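Local coordinates for DyP2 (Amycolatopsis sp. ATCC 39116, PDB 4G2C), which is a haem-containing dye-decolorizing peroxidase that probably oxidises dyes, manganese(II) and lignin-related compounds, at residues H62-F74 against I164-V178. Numbering follows the deposited sequence.
Sequences HVRDRLTVLFLGF and IDAVLLLGDATAGPV. With ACT (acetate ion), chain T; ACT (acetate ion), chain L.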
# COMPACT_ATOMS: atom_id res chain seq x y z
N HIS A 62 10.59 4.24 -2.05
CA HIS A 62 11.83 4.00 -2.79
C HIS A 62 11.48 3.27 -4.08
O HIS A 62 10.58 2.44 -4.10
CB HIS A 62 12.82 3.19 -1.95
CG HIS A 62 14.24 3.26 -2.43
ND1 HIS A 62 14.67 2.64 -3.59
CD2 HIS A 62 15.33 3.86 -1.90
CE1 HIS A 62 15.96 2.86 -3.75
NE2 HIS A 62 16.38 3.60 -2.75
N VAL A 63 12.15 3.63 -5.17
CA VAL A 63 11.99 2.91 -6.43
C VAL A 63 12.32 1.46 -6.15
O VAL A 63 13.33 1.17 -5.51
CB VAL A 63 12.95 3.45 -7.52
CG1 VAL A 63 14.41 3.16 -7.14
CG2 VAL A 63 12.61 2.87 -8.89
N ARG A 64 11.48 0.56 -6.63
CA ARG A 64 11.62 -0.85 -6.33
C ARG A 64 10.97 -1.70 -7.42
O ARG A 64 10.26 -2.67 -7.12
CB ARG A 64 10.98 -1.15 -4.96
CG ARG A 64 9.51 -0.78 -4.89
CD ARG A 64 9.02 -0.50 -3.47
NE ARG A 64 7.60 -0.16 -3.49
CZ ARG A 64 7.13 1.01 -3.91
NH1 ARG A 64 7.98 1.95 -4.30
NH2 ARG A 64 5.82 1.24 -3.93
N ASP A 65 11.21 -1.33 -8.68
CA ASP A 65 10.58 -2.00 -9.82
C ASP A 65 11.03 -3.44 -9.88
O ASP A 65 10.36 -4.30 -10.43
CB ASP A 65 10.94 -1.28 -11.13
CG ASP A 65 10.39 0.14 -11.19
OD1 ASP A 65 9.29 0.39 -10.63
OD2 ASP A 65 11.04 1.00 -11.81
N ARG A 66 12.20 -3.70 -9.31
CA ARG A 66 12.66 -5.05 -9.06
C ARG A 66 12.81 -5.12 -7.57
O ARG A 66 13.51 -4.30 -6.97
CB ARG A 66 14.02 -5.30 -9.74
CG ARG A 66 13.94 -5.46 -11.25
CD ARG A 66 13.02 -6.62 -11.62
NE ARG A 66 13.24 -7.08 -12.98
CZ ARG A 66 13.76 -8.27 -13.30
NH1 ARG A 66 14.11 -9.13 -12.34
NH2 ARG A 66 13.94 -8.60 -14.58
N LEU A 67 12.13 -6.08 -6.96
CA LEU A 67 12.13 -6.21 -5.51
C LEU A 67 12.27 -7.66 -5.10
O LEU A 67 11.54 -8.53 -5.57
CB LEU A 67 10.83 -5.63 -4.93
CG LEU A 67 10.58 -5.90 -3.45
CD1 LEU A 67 11.58 -5.11 -2.60
CD2 LEU A 67 9.15 -5.53 -3.09
N THR A 68 13.23 -7.91 -4.21
CA THR A 68 13.37 -9.21 -3.57
C THR A 68 12.95 -9.07 -2.11
O THR A 68 13.40 -8.17 -1.43
CB THR A 68 14.84 -9.71 -3.64
OG1 THR A 68 15.05 -10.37 -4.90
CG2 THR A 68 15.14 -10.70 -2.51
N VAL A 69 12.05 -9.95 -1.66
CA VAL A 69 11.58 -9.97 -0.27
C VAL A 69 12.07 -11.24 0.40
O VAL A 69 11.87 -12.33 -0.13
CB VAL A 69 10.03 -9.99 -0.19
CG1 VAL A 69 9.58 -9.89 1.25
CG2 VAL A 69 9.40 -8.88 -1.03
N LEU A 70 12.70 -11.10 1.57
CA LEU A 70 13.26 -12.23 2.30
C LEU A 70 12.71 -12.26 3.72
O LEU A 70 12.89 -11.32 4.48
CB LEU A 70 14.78 -12.14 2.34
CG LEU A 70 15.55 -12.23 1.01
CD1 LEU A 70 17.04 -12.04 1.26
CD2 LEU A 70 15.28 -13.56 0.29
N PHE A 71 12.01 -13.34 4.06
CA PHE A 71 11.54 -13.54 5.43
C PHE A 71 12.53 -14.44 6.16
O PHE A 71 12.94 -15.47 5.64
CB PHE A 71 10.14 -14.15 5.43
CG PHE A 71 9.15 -13.34 4.65
CD1 PHE A 71 8.77 -12.07 5.09
CD2 PHE A 71 8.59 -13.84 3.49
CE1 PHE A 71 7.86 -11.32 4.37
CE2 PHE A 71 7.69 -13.08 2.76
CZ PHE A 71 7.32 -11.82 3.20
N LEU A 72 12.92 -14.03 7.36
CA LEU A 72 14.00 -14.70 8.08
C LEU A 72 13.50 -15.35 9.36
O LEU A 72 12.46 -14.95 9.91
CB LEU A 72 15.09 -13.69 8.42
CG LEU A 72 15.63 -12.83 7.28
CD1 LEU A 72 16.74 -11.93 7.78
CD2 LEU A 72 16.11 -13.68 6.10
N GLY A 73 14.25 -16.34 9.84
CA GLY A 73 14.05 -16.94 11.15
C GLY A 73 15.35 -16.86 11.94
O GLY A 73 16.41 -17.11 11.39
N PHE A 74 15.27 -16.48 13.21
CA PHE A 74 16.45 -16.35 14.06
C PHE A 74 16.69 -17.63 14.87
O PHE A 74 15.95 -17.92 15.83
CB PHE A 74 16.30 -15.16 15.02
CG PHE A 74 16.26 -13.82 14.32
CD1 PHE A 74 16.74 -13.67 13.02
CD2 PHE A 74 15.75 -12.70 14.97
CE1 PHE A 74 16.71 -12.44 12.38
CE2 PHE A 74 15.71 -11.46 14.35
CZ PHE A 74 16.19 -11.32 13.04
N ILE A 164 7.92 -16.08 11.72
CA ILE A 164 8.81 -15.15 11.03
C ILE A 164 9.36 -14.13 12.01
O ILE A 164 8.62 -13.56 12.81
CB ILE A 164 8.06 -14.44 9.91
CG1 ILE A 164 7.58 -15.46 8.88
CG2 ILE A 164 8.92 -13.34 9.28
CD1 ILE A 164 6.66 -14.88 7.83
N ASP A 165 10.67 -13.91 11.92
CA ASP A 165 11.32 -12.97 12.81
C ASP A 165 11.65 -11.65 12.12
O ASP A 165 11.64 -10.59 12.76
CB ASP A 165 12.57 -13.61 13.41
CG ASP A 165 12.23 -14.72 14.40
OD1 ASP A 165 11.39 -14.46 15.28
OD2 ASP A 165 12.78 -15.84 14.27
N ALA A 166 11.93 -11.70 10.83
CA ALA A 166 12.40 -10.52 10.15
C ALA A 166 12.08 -10.49 8.65
O ALA A 166 11.93 -11.53 8.01
CB ALA A 166 13.91 -10.35 10.38
N VAL A 167 11.98 -9.29 8.09
CA VAL A 167 11.87 -9.20 6.64
C VAL A 167 12.97 -8.32 6.08
O VAL A 167 13.37 -7.32 6.69
CB VAL A 167 10.50 -8.65 6.20
CG1 VAL A 167 10.31 -7.21 6.72
CG2 VAL A 167 10.38 -8.71 4.69
N LEU A 168 13.50 -8.72 4.93
CA LEU A 168 14.47 -7.90 4.22
C LEU A 168 13.85 -7.47 2.91
O LEU A 168 13.25 -8.30 2.20
CB LEU A 168 15.74 -8.70 3.94
CG LEU A 168 16.77 -8.72 5.05
CD1 LEU A 168 16.09 -8.85 6.39
CD2 LEU A 168 17.73 -9.88 4.82
N LEU A 169 13.96 -6.19 2.59
CA LEU A 169 13.52 -5.68 1.30
C LEU A 169 14.74 -5.16 0.53
O LEU A 169 15.47 -4.30 1.01
CB LEU A 169 12.47 -4.58 1.48
CG LEU A 169 11.24 -4.98 2.33
CD1 LEU A 169 10.37 -3.76 2.64
CD2 LEU A 169 10.41 -6.05 1.64
N LEU A 170 14.96 -5.72 -0.65
CA LEU A 170 16.04 -5.31 -1.52
C LEU A 170 15.42 -4.82 -2.82
O LEU A 170 14.86 -5.62 -3.58
CB LEU A 170 16.96 -6.49 -1.83
CG LEU A 170 17.79 -7.13 -0.72
CD1 LEU A 170 16.90 -7.69 0.41
CD2 LEU A 170 18.68 -8.21 -1.34
N GLY A 171 15.52 -3.53 -3.09
CA GLY A 171 14.84 -2.94 -4.23
C GLY A 171 15.67 -1.95 -5.04
O GLY A 171 16.56 -1.27 -4.52
N ASP A 172 15.36 -1.88 -6.33
CA ASP A 172 16.09 -1.01 -7.25
C ASP A 172 15.28 -0.91 -8.54
O ASP A 172 14.30 -1.63 -8.72
CB ASP A 172 17.48 -1.58 -7.52
CG ASP A 172 18.47 -0.52 -8.00
OD1 ASP A 172 19.05 0.20 -7.15
OD2 ASP A 172 18.69 -0.43 -9.23
N ALA A 173 15.69 -0.00 -9.42
CA ALA A 173 15.05 0.16 -10.71
C ALA A 173 15.29 -1.06 -11.60
O ALA A 173 14.46 -1.38 -12.45
CB ALA A 173 15.57 1.43 -11.40
N THR A 174 16.41 -1.73 -11.41
CA THR A 174 16.78 -2.85 -12.28
C THR A 174 17.29 -4.02 -11.45
O THR A 174 17.73 -3.84 -10.32
CB THR A 174 17.84 -2.45 -13.33
OG1 THR A 174 19.02 -1.98 -12.66
CG2 THR A 174 17.33 -1.34 -14.24
N ALA A 175 17.23 -5.22 -12.04
CA ALA A 175 17.60 -6.47 -11.37
C ALA A 175 19.06 -6.52 -10.90
O ALA A 175 19.37 -7.10 -9.86
CB ALA A 175 17.29 -7.67 -12.28
N GLY A 176 19.95 -5.91 -11.68
CA GLY A 176 21.37 -5.99 -11.43
C GLY A 176 21.82 -5.70 -10.01
O GLY A 176 22.38 -6.58 -9.33
N PRO A 177 21.61 -4.46 -9.55
CA PRO A 177 22.05 -4.06 -8.21
C PRO A 177 21.28 -4.79 -7.10
O PRO A 177 21.73 -4.83 -5.95
CB PRO A 177 21.74 -2.57 -8.18
CG PRO A 177 21.63 -2.16 -9.63
CD PRO A 177 21.04 -3.34 -10.32
N VAL A 178 20.13 -5.37 -7.44
CA VAL A 178 19.45 -6.22 -6.46
C VAL A 178 20.22 -7.53 -6.26
O VAL A 178 20.39 -7.99 -5.13
CB VAL A 178 18.00 -6.51 -6.84
CG1 VAL A 178 17.42 -7.52 -5.90
CG2 VAL A 178 17.19 -5.20 -6.81
C ACT T . 13.93 -9.15 -8.73
O ACT T . 15.04 -8.89 -9.27
OXT ACT T . 12.90 -8.59 -9.21
CH3 ACT T . 13.83 -10.08 -7.56
C ACT L . 5.12 4.65 -5.25
O ACT L . 6.26 4.22 -5.59
OXT ACT L . 4.16 3.83 -5.25
CH3 ACT L . 4.89 6.08 -4.85
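Phe-74 sets CG anti to its carbonyl carbon (chi1 -65°), which helps turn its ring under Asp-165 CB in a CH-pi contact, 3.8 Å from that CB to the ring centroid. The matching rotation of Asp-165 (chi1 -69°) swings its carboxylate toward the Phe-74 backbone. The short acid suits this end: Asp-165 OD2 accepts a bond from Phe-74 N at 2.8 Å, almost straight, on its anti side, while OD1 is held by His-122. Asp-165 and Ala-166 together face Leu-72, a classic beta bulge, and Ala-166, having only CB, lets Phe-74 CZ come within 3.6 Å of that CB. From here strands 66-74 and 166-172 run antiparallel, paired backbone bonds joining Leu-70 to Leu-168 and Thr-68 to Leu-170. Apolar side chains pack on both faces: on one, Leu-72 crosses Leu-168 at about a right angle, their CD1 atoms a tight 3.4 Å apart; on the other, Val-167 CG2 lies 3.6 Å from Phe-71 CE1. At the far end, Arg-66 bends at chi2 (-59°), bringing one guanidinium face over Ala-175 CB and NH1 within 3.2 Å of O of an acetate, probably from the crystallisation liquor. A serine here would probably lose that cover and the CG packing on Ala-175 N, leaving the acetate without its NH1 donor. Within the ferredoxin-like sheet of this DyP domain, strand 193-205 flanks 66-74 and strand 114-119 flanks 166-172; helix 175-188 covers the Leu-168 and Leu-170 face, whereas Phe-71 on the other meets Phe-273 of strand 267-278 edge-to-face.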